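Local structure of glycerol-3-phosphate dehydrogenase [NAD(+)] (Dunaliella salina, 6IUY) at residues C404-G409 / G456-G461; A344-F349 / S435-L440; G113-I118 / S144-P149; E127-S132 / Y196-I201. The protein probably reduces dihydroxyacetone phosphate to glycerol 3-phosphate with NADH and, through an added phosphatase-like domain, converts it onward to glycerol. All coordinates share one frame; numbering follows the deposited sequence.

Interaction 1 (C404-G409 / G456-G461); sequences CSVLMG and GAEMCG
Ala457 O, at the start of helix 454-477, takes the helical hydrogen bond from Gly461 N at 2.9 Å and is overlain by the Met408 side chain, whose CG lies 3.6 Å from it. Met408 and Val406 belong to strand 404-408 of the Rossmann-type NAD domain, and the helix opens the helical C-terminal half of the dehydrogenase, so the contact forms part of the joint between the two. The short axes pass 8.2 Å apart at 47°. The thioether bends at CG (chi2 -84°) and lies along the helix surface, bringing SD to 3.8 Å from Gly461 CA; a CB at Gly461 would run into that sulfur. Close by, Met408 also touches Lys380, a residue of the NAD and dihydroxyacetone phosphate sites. Glu458 leaves the helix extended, its CG anti to the backbone N (chi1 -167°), and crosses Val406 at about a right angle. Its CD stands 3.5 Å from Val406 CG1, and the buried carboxylate, though packed on the valine, is satisfied by partners outside both segments, OE1 hydrogen-bonding Ser393 OG. The other branch of the valine turns to the alanine, with Val406 CG2 4.1 Å from Ala457 CB.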
loop_
_atom_site.group_PDB
_atom_site.type_symbol
_atom_site.label_atom_id
_atom_site.label_comp_id
_atom_site.label_asym_id
_atom_site.label_seq_id
_atom_site.Cartn_x
_atom_site.Cartn_y
_atom_site.Cartn_z
ATOM N N CYS A 404 -16.156 -2.171 -19.189
ATOM C CA CYS A 404 -14.802 -2.674 -19.377
ATOM C C CYS A 404 -14.048 -2.804 -18.059
ATOM O O CYS A 404 -13.795 -1.812 -17.380
ATOM C CB CYS A 404 -14.041 -1.768 -20.340
ATOM S SG CYS A 404 -12.402 -2.408 -20.831
ATOM N N SER A 405 -13.706 -4.040 -17.713
ATOM C CA SER A 405 -12.859 -4.327 -16.566
ATOM C C SER A 405 -11.385 -4.074 -16.929
ATOM O O SER A 405 -11.085 -3.727 -18.078
ATOM C CB SER A 405 -13.048 -5.779 -16.129
ATOM O OG SER A 405 -14.405 -6.051 -15.836
ATOM N N VAL A 406 -10.477 -4.253 -15.964
ATOM C CA VAL A 406 -9.040 -4.221 -16.229
ATOM C C VAL A 406 -8.324 -5.351 -15.523
ATOM O O VAL A 406 -8.814 -5.904 -14.524
ATOM C CB VAL A 406 -8.382 -2.909 -15.793
ATOM C CG1 VAL A 406 -8.967 -1.726 -16.571
ATOM C CG2 VAL A 406 -8.479 -2.733 -14.251
ATOM N N LEU A 407 -7.169 -5.718 -16.068
ATOM C CA LEU A 407 -6.290 -6.655 -15.397
ATOM C C LEU A 407 -4.966 -5.932 -15.252
ATOM O O LEU A 407 -4.326 -5.621 -16.255
ATOM C CB LEU A 407 -6.136 -7.959 -16.185
ATOM C CG LEU A 407 -5.259 -9.107 -15.663
ATOM C CD1 LEU A 407 -5.589 -10.368 -16.432
ATOM C CD2 LEU A 407 -3.776 -8.813 -15.822
ATOM N N MET A 408 -4.573 -5.660 -14.011
ATOM C CA MET A 408 -3.343 -4.911 -13.721
ATOM C C MET A 408 -2.546 -5.612 -12.638
ATOM O O MET A 408 -3.112 -6.010 -11.618
ATOM C CB MET A 408 -3.668 -3.495 -13.276
ATOM C CG MET A 408 -4.507 -2.724 -14.252
ATOM S SD MET A 408 -3.485 -1.976 -15.522
ATOM C CE MET A 408 -4.508 -2.236 -16.985
ATOM N N GLY A 409 -1.252 -5.803 -12.862
ATOM C CA GLY A 409 -0.429 -6.500 -11.892
ATOM C C GLY A 409 1.043 -6.385 -12.245
ATOM O O GLY A 409 1.397 -5.840 -13.297
ATOM N N GLY A 456 -8.666 2.851 -9.678
ATOM C CA GLY A 456 -7.398 2.853 -8.951
ATOM C C GLY A 456 -6.361 1.902 -9.534
ATOM O O GLY A 456 -5.193 2.274 -9.702
ATOM N N ALA A 457 -6.790 0.676 -9.826
ATOM C CA ALA A 457 -5.958 -0.324 -10.485
ATOM C C ALA A 457 -5.424 0.211 -11.803
ATOM O O ALA A 457 -4.224 0.098 -12.109
ATOM C CB ALA A 457 -6.748 -1.619 -10.736
ATOM N N GLU A 458 -6.322 0.804 -12.579
ATOM C CA GLU A 458 -5.990 1.161 -13.938
ATOM C C GLU A 458 -5.040 2.339 -13.951
ATOM O O GLU A 458 -4.101 2.351 -14.723
ATOM C CB GLU A 458 -7.251 1.476 -14.760
ATOM C CG GLU A 458 -6.954 1.531 -16.246
ATOM C CD GLU A 458 -8.199 1.654 -17.099
ATOM O OE1 GLU A 458 -9.219 2.144 -16.581
ATOM O OE2 GLU A 458 -8.146 1.259 -18.290
ATOM N N MET A 459 -5.279 3.330 -13.098
ATOM C CA MET A 459 -4.402 4.502 -13.055
ATOM C C MET A 459 -3.015 4.138 -12.488
ATOM O O MET A 459 -1.996 4.688 -12.917
ATOM C CB MET A 459 -5.047 5.628 -12.237
ATOM C CG MET A 459 -4.258 6.911 -12.258
ATOM S SD MET A 459 -4.266 7.791 -13.832
ATOM C CE MET A 459 -5.864 8.592 -13.706
ATOM N N CYS A 460 -2.970 3.187 -11.556
ATOM C CA CYS A 460 -1.681 2.680 -11.076
ATOM C C CYS A 460 -0.905 1.981 -12.176
ATOM O O CYS A 460 0.275 2.240 -12.360
ATOM C CB CYS A 460 -1.858 1.693 -9.915
ATOM S SG CYS A 460 -2.209 2.491 -8.349
ATOM N N GLY A 461 -1.559 1.065 -12.885
ATOM C CA GLY A 461 -0.918 0.419 -14.015
ATOM C C GLY A 461 -0.326 1.403 -15.016
ATOM O O GLY A 461 0.763 1.182 -15.511
#

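Interaction 2 (A344-F349 / S435-L440); sequences ADALIF and SLWQQL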
loop_
_atom_site.group_PDB
_atom_site.type_symbol
_atom_site.label_atom_id
_atom_site.label_comp_id
_atom_site.label_asym_id
_atom_site.label_seq_id
_atom_site.Cartn_x
_atom_site.Cartn_y
_atom_site.Cartn_z
ATOM N N ALA A 344 -17.432 -12.373 -31.162
ATOM C CA ALA A 344 -16.860 -12.447 -29.820
ATOM C C ALA A 344 -17.788 -11.957 -28.730
ATOM O O ALA A 344 -18.310 -10.851 -28.821
ATOM C CB ALA A 344 -15.548 -11.654 -29.764
ATOM N N ASP A 345 -17.927 -12.770 -27.679
ATOM C CA ASP A 345 -18.689 -12.414 -26.477
ATOM C C ASP A 345 -17.782 -11.789 -25.411
ATOM O O ASP A 345 -18.213 -10.961 -24.612
ATOM C CB ASP A 345 -19.377 -13.656 -25.907
ATOM C CG ASP A 345 -20.212 -14.382 -26.950
ATOM O OD1 ASP A 345 -21.268 -13.838 -27.330
ATOM O OD2 ASP A 345 -19.806 -15.478 -27.388
ATOM N N ALA A 346 -16.521 -12.203 -25.425
ATOM C CA ALA A 346 -15.529 -11.750 -24.463
ATOM C C ALA A 346 -14.359 -11.113 -25.196
ATOM O O ALA A 346 -13.610 -11.806 -25.862
ATOM C CB ALA A 346 -15.058 -12.920 -23.611
ATOM N N LEU A 347 -14.220 -9.798 -25.088
ATOM C CA LEU A 347 -13.119 -9.085 -25.734
ATOM C C LEU A 347 -12.012 -8.702 -24.756
ATOM O O LEU A 347 -12.274 -8.008 -23.780
ATOM C CB LEU A 347 -13.621 -7.798 -26.405
ATOM C CG LEU A 347 -14.420 -7.833 -27.703
ATOM C CD1 LEU A 347 -14.746 -6.401 -28.137
ATOM C CD2 LEU A 347 -13.606 -8.539 -28.775
ATOM N N ILE A 348 -10.783 -9.120 -25.049
ATOM C CA ILE A 348 -9.610 -8.702 -24.309
ATOM C C ILE A 348 -8.857 -7.651 -25.125
ATOM O O ILE A 348 -8.434 -7.897 -26.249
ATOM C CB ILE A 348 -8.698 -9.911 -23.983
ATOM C CG1 ILE A 348 -9.489 -10.959 -23.219
ATOM C CG2 ILE A 348 -7.505 -9.496 -23.138
ATOM C CD1 ILE A 348 -8.838 -12.311 -23.175
ATOM N N PHE A 349 -8.718 -6.453 -24.574
ATOM C CA PHE A 349 -7.953 -5.429 -25.250
ATOM C C PHE A 349 -6.531 -5.385 -24.660
ATOM O O PHE A 349 -6.363 -5.122 -23.469
ATOM C CB PHE A 349 -8.657 -4.076 -25.146
ATOM C CG PHE A 349 -9.908 -3.983 -25.988
ATOM C CD1 PHE A 349 -9.832 -3.665 -27.342
ATOM C CD2 PHE A 349 -11.161 -4.222 -25.434
ATOM C CE1 PHE A 349 -10.988 -3.595 -28.139
ATOM C CE2 PHE A 349 -12.322 -4.141 -26.224
ATOM C CZ PHE A 349 -12.224 -3.830 -27.580
ATOM N N SER A 435 -16.231 -12.640 -12.107
ATOM C CA SER A 435 -16.252 -14.094 -12.050
ATOM C C SER A 435 -15.802 -14.758 -13.372
ATOM O O SER A 435 -15.026 -15.725 -13.375
ATOM C CB SER A 435 -17.662 -14.568 -11.682
ATOM O OG SER A 435 -17.765 -15.975 -11.841
ATOM N N LEU A 436 -16.324 -14.254 -14.485
ATOM C CA LEU A 436 -15.952 -14.723 -15.820
ATOM C C LEU A 436 -14.458 -14.509 -16.084
ATOM O O LEU A 436 -13.723 -15.447 -16.387
ATOM C CB LEU A 436 -16.784 -13.985 -16.878
ATOM C CG LEU A 436 -16.688 -14.453 -18.337
ATOM C CD1 LEU A 436 -17.458 -15.752 -18.528
ATOM C CD2 LEU A 436 -17.186 -13.368 -19.304
ATOM N N TRP A 437 -14.011 -13.265 -15.944
ATOM C CA TRP A 437 -12.602 -12.943 -16.147
ATOM C C TRP A 437 -11.664 -13.765 -15.264
ATOM O O TRP A 437 -10.606 -14.219 -15.720
ATOM C CB TRP A 437 -12.372 -11.455 -15.923
ATOM C CG TRP A 437 -13.066 -10.613 -16.933
ATOM C CD1 TRP A 437 -13.898 -9.564 -16.697
ATOM C CD2 TRP A 437 -13.009 -10.766 -18.363
ATOM N NE1 TRP A 437 -14.341 -9.034 -17.891
ATOM C CE2 TRP A 437 -13.816 -9.766 -18.920
ATOM C CE3 TRP A 437 -12.336 -11.642 -19.213
ATOM C CZ2 TRP A 437 -13.975 -9.624 -20.300
ATOM C CZ3 TRP A 437 -12.479 -11.484 -20.578
ATOM C CH2 TRP A 437 -13.298 -10.494 -21.107
ATOM N N GLN A 438 -12.040 -13.983 -14.007
ATOM C CA GLN A 438 -11.164 -14.737 -13.125
ATOM C C GLN A 438 -11.024 -16.161 -13.602
ATOM O O GLN A 438 -9.916 -16.718 -13.597
ATOM C CB GLN A 438 -11.663 -14.725 -11.680
ATOM C CG GLN A 438 -10.750 -15.510 -10.736
ATOM C CD GLN A 438 -11.175 -15.396 -9.270
ATOM O OE1 GLN A 438 -12.333 -15.105 -8.964
ATOM N NE2 GLN A 438 -10.238 -15.628 -8.369
ATOM N N GLN A 439 -12.141 -16.764 -14.007
ATOM C CA GLN A 439 -12.109 -18.121 -14.545
ATOM C C GLN A 439 -11.268 -18.146 -15.826
ATOM O O GLN A 439 -10.544 -19.091 -16.066
ATOM C CB GLN A 439 -13.532 -18.656 -14.808
ATOM C CG GLN A 439 -13.566 -20.053 -15.470
ATOM C CD GLN A 439 -14.986 -20.653 -15.567
ATOM O OE1 GLN A 439 -15.970 -20.041 -15.129
ATOM N NE2 GLN A 439 -15.085 -21.852 -16.143
ATOM N N LEU A 440 -11.331 -17.085 -16.622
ATOM C CA LEU A 440 -10.573 -17.052 -17.874
ATOM C C LEU A 440 -9.047 -16.932 -17.652
ATOM O O LEU A 440 -8.263 -17.708 -18.214
ATOM C CB LEU A 440 -11.075 -15.902 -18.741
ATOM C CG LEU A 440 -10.752 -15.920 -20.232
ATOM C CD1 LEU A 440 -11.190 -17.241 -20.856
ATOM C CD2 LEU A 440 -11.424 -14.730 -20.909
#
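The indole of Trp437 reaches from helix 431-441 to strand 346-349 with the far rim of its six-membered ring leading. The strand lies inside the parallel part of the Rossmann-type sheet of the NAD domain, and the helix packs against that sheet, the two short axes passing 11.2 Å apart at 68°. The outermost carbon of the ring, CH2, sits 3.9 Å from Ala346 CB and 3.8 Å from Leu347 O, while the adjoining CZ3 comes to 4.0 Å from Ile348 CG1. Trp437 CG stands anti to the carbonyl carbon (chi1 -65°), directing the indole at the strand, and the length of the side chain spans a wide gap between backbones: the nearest CA atoms, those of Ala346 and Trp437, are 8.9 Å apart. Ile348 and Trp437 run antiparallel alongside each other, and the same indole also touches Lys374 and Ile376 on the next strand. Replacing the indole with an alanine here would probably open a gap between helix and sheet and leave Ala346 CB and Ile348 CG1 without their aromatic neighbour. One turn further along the helix, Leu440 points toward the strand and also packs on Phe290. No hydrogen bond crosses between the segments; cohesion comes from buried apolar surface. The isoleucine, extended beyond CG1 (chi2 164°), completes it by carrying CD1 to 4.2 Å from Leu440 CD2.

Interaction 3 (G113-I118 / S144-P149); sequences GVENLI and SHLKIP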
loop_
_atom_site.group_PDB
_atom_site.type_symbol
_atom_site.label_atom_id
_atom_site.label_comp_id
_atom_site.label_asym_id
_atom_site.label_seq_id
_atom_site.Cartn_x
_atom_site.Cartn_y
_atom_site.Cartn_z
ATOM N N GLY A 113 -29.000 -36.098 -17.096
ATOM C CA GLY A 113 -28.636 -34.777 -17.554
ATOM C C GLY A 113 -28.677 -33.686 -16.491
ATOM O O GLY A 113 -28.220 -32.569 -16.745
ATOM N N VAL A 114 -29.210 -33.983 -15.310
ATOM C CA VAL A 114 -29.392 -32.922 -14.329
ATOM C C VAL A 114 -28.099 -32.652 -13.552
ATOM O O VAL A 114 -27.795 -31.501 -13.246
ATOM C CB VAL A 114 -30.545 -33.230 -13.346
ATOM C CG1 VAL A 114 -30.126 -34.288 -12.314
ATOM C CG2 VAL A 114 -31.001 -31.946 -12.665
ATOM N N GLU A 115 -27.339 -33.705 -13.258
ATOM C CA GLU A 115 -26.019 -33.548 -12.651
ATOM C C GLU A 115 -25.103 -32.725 -13.549
ATOM O O GLU A 115 -24.443 -31.802 -13.083
ATOM C CB GLU A 115 -25.375 -34.902 -12.369
ATOM C CG GLU A 115 -26.273 -35.886 -11.651
ATOM C CD GLU A 115 -25.611 -37.239 -11.480
ATOM O OE1 GLU A 115 -24.538 -37.300 -10.836
ATOM O OE2 GLU A 115 -26.156 -38.235 -12.007
ATOM N N ASN A 116 -25.071 -33.051 -14.837
ATOM C CA ASN A 116 -24.282 -32.270 -15.788
ATOM C C ASN A 116 -24.736 -30.812 -15.863
ATOM O O ASN A 116 -23.916 -29.914 -16.022
ATOM C CB ASN A 116 -24.330 -32.884 -17.200
ATOM C CG ASN A 116 -23.542 -34.167 -17.306
ATOM O OD1 ASN A 116 -22.751 -34.498 -16.423
ATOM N ND2 ASN A 116 -23.751 -34.905 -18.397
ATOM N N LEU A 117 -26.042 -30.576 -15.776
ATOM C CA LEU A 117 -26.554 -29.214 -15.841
ATOM C C LEU A 117 -26.178 -28.407 -14.598
ATOM O O LEU A 117 -25.741 -27.257 -14.696
ATOM C CB LEU A 117 -28.067 -29.217 -16.006
ATOM C CG LEU A 117 -28.717 -27.854 -15.797
ATOM C CD1 LEU A 117 -28.093 -26.822 -16.713
ATOM C CD2 LEU A 117 -30.208 -27.963 -16.066
ATOM N N ILE A 118 -26.347 -29.007 -13.426
ATOM C CA ILE A 118 -26.074 -28.298 -12.191
ATOM C C ILE A 118 -24.563 -28.020 -12.075
ATOM O O ILE A 118 -24.164 -26.924 -11.680
ATOM C CB ILE A 118 -26.620 -29.084 -10.965
ATOM C CG1 ILE A 118 -28.152 -28.949 -10.924
ATOM C CG2 ILE A 118 -26.020 -28.558 -9.667
ATOM C CD1 ILE A 118 -28.862 -29.869 -9.930
ATOM N N SER A 144 -26.126 -32.978 -1.168
ATOM C CA SER A 144 -24.752 -33.400 -0.945
ATOM C C SER A 144 -24.105 -33.934 -2.228
ATOM O O SER A 144 -22.925 -33.694 -2.502
ATOM C CB SER A 144 -24.707 -34.461 0.152
ATOM O OG SER A 144 -23.491 -35.194 0.120
ATOM N N HIS A 145 -24.893 -34.652 -3.016
ATOM C CA HIS A 145 -24.391 -35.310 -4.208
ATOM C C HIS A 145 -24.153 -34.307 -5.314
ATOM O O HIS A 145 -23.211 -34.453 -6.087
ATOM C CB HIS A 145 -25.368 -36.391 -4.683
ATOM C CG HIS A 145 -24.870 -37.181 -5.851
ATOM N ND1 HIS A 145 -24.056 -38.284 -5.708
ATOM C CD2 HIS A 145 -25.073 -37.029 -7.182
ATOM C CE1 HIS A 145 -23.778 -38.779 -6.902
ATOM N NE2 HIS A 145 -24.378 -38.035 -7.813
ATOM N N LEU A 146 -25.010 -33.292 -5.391
ATOM C CA LEU A 146 -24.879 -32.265 -6.419
ATOM C C LEU A 146 -23.911 -31.158 -5.993
ATOM O O LEU A 146 -23.778 -30.141 -6.679
ATOM C CB LEU A 146 -26.249 -31.666 -6.754
ATOM C CG LEU A 146 -27.249 -32.625 -7.409
ATOM C CD1 LEU A 146 -28.607 -31.977 -7.491
ATOM C CD2 LEU A 146 -26.762 -33.062 -8.800
ATOM N N LYS A 147 -23.235 -31.359 -4.866
ATOM C CA LYS A 147 -22.328 -30.339 -4.342
ATOM C C LYS A 147 -23.086 -29.078 -3.937
ATOM O O LYS A 147 -22.526 -27.980 -3.957
ATOM C CB LYS A 147 -21.243 -29.979 -5.377
ATOM C CG LYS A 147 -20.489 -31.170 -5.952
ATOM C CD LYS A 147 -20.147 -32.176 -4.853
ATOM C CE LYS A 147 -19.308 -33.339 -5.382
ATOM N NZ LYS A 147 -19.126 -34.395 -4.335
ATOM N N ILE A 148 -24.364 -29.220 -3.597
ATOM C CA ILE A 148 -25.121 -28.072 -3.123
ATOM C C ILE A 148 -25.111 -28.071 -1.601
ATOM O O ILE A 148 -25.460 -29.065 -0.964
ATOM C CB ILE A 148 -26.568 -28.072 -3.653
ATOM C CG1 ILE A 148 -26.569 -28.196 -5.173
ATOM C CG2 ILE A 148 -27.292 -26.803 -3.235
ATOM C CD1 ILE A 148 -27.904 -27.970 -5.780
ATOM N N PRO A 149 -24.688 -26.955 -1.008
ATOM C CA PRO A 149 -24.598 -26.877 0.451
ATOM C C PRO A 149 -25.981 -26.838 1.098
ATOM O O PRO A 149 -26.948 -26.388 0.470
ATOM C CB PRO A 149 -23.836 -25.568 0.682
ATOM C CG PRO A 149 -24.156 -24.738 -0.530
ATOM C CD PRO A 149 -24.258 -25.710 -1.666
#
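His145 NE2 donates to Glu115 OE1 from well above the carboxylate plane, 56° out of it, instead of approaching within that plane. On the histidine side the oxygen lies in the ring plane, at the imidazole edge, 3.1 Å from NE2, though the bond is bent (147° at the hydrogen). His145 holds CG anti to its own N (chi1 -176°), which swings the ring over to the neighbouring helix, and the extended glutamate comes obliquely to meet it. The nearby carboxylate may favour a positively charged imidazole. Beside this pair the contact turns apolar and becomes very tight, Ile118 CD1 standing only 3.2 Å from Leu146 CD1, closer than ordinary methyl packing, while the two side chains cross at about a right angle. The other leucine methyl, CD2, rests 4.0 Å from Glu115 CG. These residues join helix 114-123 to the end of helix 136-145 in the α/β fold of the haloacid dehalogenase-like domain, the two helices being linked in sequence through strand 127-131. Helix 136-145 ends in a Schellman motif in which Lys147, at positive phi, is the C-prime residue and Lys147 N makes a weak bond to Ser144 O. Leu110, in the loop before helix 114-123, touches Glu115, His145 and Leu146 alike. With an alanine in place of Glu115, His145 NE2 would probably lose its acceptor, the ring would be freer to turn, and Leu146 CD2 would lose the CG it rests on. Past the turn, Ile148 CD1 comes within 4.4 Å of Ile118 CG2.

Interaction 4 (E127-S132 / Y196-I201); sequences EVFLIS and YPYNNI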
loop_
_atom_site.group_PDB
_atom_site.type_symbol
_atom_site.label_atom_id
_atom_site.label_comp_id
_atom_site.label_asym_id
_atom_site.label_seq_id
_atom_site.Cartn_x
_atom_site.Cartn_y
_atom_site.Cartn_z
ATOM N N GLU A 127 -25.301 -19.489 -8.791
ATOM C CA GLU A 127 -25.615 -20.225 -7.559
ATOM C C GLU A 127 -26.870 -21.075 -7.723
ATOM O O GLU A 127 -27.872 -20.634 -8.289
ATOM C CB GLU A 127 -25.781 -19.288 -6.352
ATOM C CG GLU A 127 -24.504 -19.206 -5.494
ATOM C CD GLU A 127 -24.659 -19.832 -4.119
ATOM O OE1 GLU A 127 -25.241 -19.160 -3.248
ATOM O OE2 GLU A 127 -24.191 -20.976 -3.896
ATOM N N VAL A 128 -26.793 -22.294 -7.213
ATOM C CA VAL A 128 -27.866 -23.258 -7.355
ATOM C C VAL A 128 -28.518 -23.542 -6.007
ATOM O O VAL A 128 -27.833 -23.760 -4.997
ATOM C CB VAL A 128 -27.348 -24.567 -7.989
ATOM C CG1 VAL A 128 -28.356 -25.705 -7.798
ATOM C CG2 VAL A 128 -27.033 -24.330 -9.472
ATOM N N PHE A 129 -29.847 -23.508 -6.004
ATOM C CA PHE A 129 -30.639 -23.842 -4.827
ATOM C C PHE A 129 -31.602 -24.999 -5.091
ATOM O O PHE A 129 -32.141 -25.153 -6.194
ATOM C CB PHE A 129 -31.448 -22.636 -4.358
ATOM C CG PHE A 129 -30.621 -21.487 -3.899
ATOM C CD1 PHE A 129 -30.344 -21.319 -2.550
ATOM C CD2 PHE A 129 -30.143 -20.552 -4.806
ATOM C CE1 PHE A 129 -29.593 -20.252 -2.116
ATOM C CE2 PHE A 129 -29.391 -19.486 -4.379
ATOM C CZ PHE A 129 -29.110 -19.335 -3.030
ATOM N N LEU A 130 -31.818 -25.806 -4.063
ATOM C CA LEU A 130 -32.970 -26.683 -4.019
ATOM C C LEU A 130 -34.067 -26.023 -3.174
ATOM O O LEU A 130 -33.804 -25.558 -2.055
ATOM C CB LEU A 130 -32.585 -28.045 -3.444
ATOM C CG LEU A 130 -31.422 -28.738 -4.140
ATOM C CD1 LEU A 130 -31.076 -30.041 -3.461
ATOM C CD2 LEU A 130 -31.760 -28.977 -5.591
ATOM N N ILE A 131 -35.285 -25.960 -3.711
ATOM C CA ILE A 131 -36.449 -25.504 -2.943
ATOM C C ILE A 131 -37.569 -26.539 -3.063
ATOM O O ILE A 131 -38.076 -26.788 -4.156
ATOM C CB ILE A 131 -36.968 -24.131 -3.412
ATOM C CG1 ILE A 131 -35.844 -23.094 -3.439
ATOM C CG2 ILE A 131 -38.106 -23.655 -2.516
ATOM C CD1 ILE A 131 -36.298 -21.699 -3.883
ATOM N N SER A 132 -37.938 -27.145 -1.935
ATOM C CA SER A 132 -38.839 -28.285 -1.936
ATOM C C SER A 132 -39.901 -28.160 -0.851
ATOM O O SER A 132 -39.700 -27.499 0.170
ATOM C CB SER A 132 -38.048 -29.586 -1.765
ATOM O OG SER A 132 -38.841 -30.623 -1.213
ATOM N N TYR A 196 -28.669 -12.233 -0.902
ATOM C CA TYR A 196 -27.605 -12.242 -1.889
ATOM C C TYR A 196 -27.772 -11.125 -2.907
ATOM O O TYR A 196 -28.869 -10.596 -3.092
ATOM C CB TYR A 196 -27.545 -13.579 -2.622
ATOM C CG TYR A 196 -27.356 -14.825 -1.764
ATOM C CD1 TYR A 196 -26.084 -15.271 -1.421
ATOM C CD2 TYR A 196 -28.455 -15.592 -1.358
ATOM C CE1 TYR A 196 -25.906 -16.417 -0.669
ATOM C CE2 TYR A 196 -28.291 -16.741 -0.603
ATOM C CZ TYR A 196 -27.014 -17.156 -0.266
ATOM O OH TYR A 196 -26.834 -18.304 0.483
ATOM N N PRO A 197 -26.673 -10.767 -3.577
ATOM C CA PRO A 197 -26.688 -9.717 -4.598
ATOM C C PRO A 197 -27.233 -10.224 -5.933
ATOM O O PRO A 197 -26.797 -9.760 -6.983
ATOM C CB PRO A 197 -25.218 -9.333 -4.717
ATOM C CG PRO A 197 -24.474 -10.586 -4.351
ATOM C CD PRO A 197 -25.320 -11.315 -3.352
ATOM N N TYR A 198 -28.180 -11.157 -5.888
ATOM C CA TYR A 198 -28.701 -11.786 -7.102
ATOM C C TYR A 198 -29.880 -10.994 -7.619
ATOM O O TYR A 198 -30.714 -10.563 -6.830
ATOM C CB TYR A 198 -29.123 -13.233 -6.835
ATOM C CG TYR A 198 -28.005 -14.102 -6.327
ATOM C CD1 TYR A 198 -26.687 -13.814 -6.654
ATOM C CD2 TYR A 198 -28.262 -15.204 -5.518
ATOM C CE1 TYR A 198 -25.653 -14.589 -6.197
ATOM C CE2 TYR A 198 -27.230 -15.994 -5.050
ATOM C CZ TYR A 198 -25.923 -15.679 -5.394
ATOM O OH TYR A 198 -24.865 -16.446 -4.948
ATOM N N ASN A 199 -29.951 -10.793 -8.931
ATOM C CA ASN A 199 -31.049 -10.025 -9.503
ATOM C C ASN A 199 -31.947 -10.875 -10.405
ATOM O O ASN A 199 -33.172 -10.733 -10.394
ATOM C CB ASN A 199 -30.503 -8.819 -10.264
ATOM C CG ASN A 199 -29.840 -7.798 -9.339
ATOM O OD1 ASN A 199 -30.459 -7.308 -8.390
ATOM N ND2 ASN A 199 -28.569 -7.492 -9.601
ATOM N N ASN A 200 -31.334 -11.759 -11.182
ATOM C CA ASN A 200 -32.086 -12.709 -11.988
ATOM C C ASN A 200 -32.082 -14.092 -11.360
ATOM O O ASN A 200 -31.056 -14.767 -11.361
ATOM C CB ASN A 200 -31.512 -12.783 -13.402
ATOM C CG ASN A 200 -31.345 -11.422 -14.025
ATOM O OD1 ASN A 200 -32.184 -10.538 -13.837
ATOM N ND2 ASN A 200 -30.245 -11.230 -14.751
ATOM N N ILE A 201 -33.233 -14.503 -10.832
ATOM C CA ILE A 201 -33.382 -15.818 -10.209
ATOM C C ILE A 201 -34.432 -16.645 -10.957
ATOM O O ILE A 201 -35.544 -16.183 -11.195
ATOM C CB ILE A 201 -33.782 -15.703 -8.716
ATOM C CG1 ILE A 201 -32.853 -14.731 -7.982
ATOM C CG2 ILE A 201 -33.749 -17.066 -8.053
ATOM C CD1 ILE A 201 -33.342 -14.333 -6.609
HETATM O O HOH W 1 -24.864 -19.980 -0.661
#
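Phe129 presents its ring edge to two tyrosines, and this aromatic group is the tightly packed part of the contact. Its CZ comes to 3.6 Å from Tyr196 CE2 in an offset edge-to-face pair, with ring planes 65° apart and the phenylalanine edge directed at the tyrosine face. Another part of the same edge meets the second tyrosine, Phe129 CE2 lying 4.2 Å from Tyr198 CE2. Phe129 is set for this by CG standing anti to the carbonyl carbon (chi1 -64°), and it is buried, with Ile192 of helix 184-195 and Cys39 of strand 37-40 also against it. Within the loop, Tyr196 CB sits over one face of the Tyr198 ring. The Glu127 end is looser and wetter. A water donates to Glu127 OE1 at 2.7 Å and accepts from Tyr196 OH at 2.8 Å, bridging the carboxylate to the tyrosine hydroxyl, the two side chains crossing at about a right angle. Tyr198 OH offers the same OE1 only a weak hydrogen bond of 3.2 Å, and the exact place of that hydroxyl is doubtful. The second carboxylate oxygen, OE2, is held by Asn152 ND2, so the carboxylate has partners at both oxygens. Glu127, Tyr196 and Tyr198 are all partly exposed. The arrangement joins the start of strand 127-131 to the loop carrying the chain from helix 184-195 into strand 201-205, at the N-terminal end of the strands of the parallel sheet characteristic of the haloacid dehalogenase fold; strand 37-40, between them, leads to the magnesium ligands Asp41 and Asp43.

From the N terminus, the segments of interactions 3 and 4 come first and alternate: 113-118, 127-132, 144-149, 196-201. The two contacts therefore cross, with helix 114-123, strand 127-131 and helix 136-145 consecutive, and they touch where Ile148 and Ile118 pack on Val128. Both lie in the haloacid dehalogenase-like domain, interaction 4 closing the longer loop. Next come interactions 2 and 1, in series after the first two and crossing likewise: 344-349, 404-409, 435-440, 456-461. Both reach the same Rossmann-type sheet and meet where Ser405 OG packs on Trp437 NE1. Interaction 2 closes an 85-residue loop, tying a helix to that sheet; interaction 1 closes one of 46, joining it to the C-terminal helical region. None nests inside another.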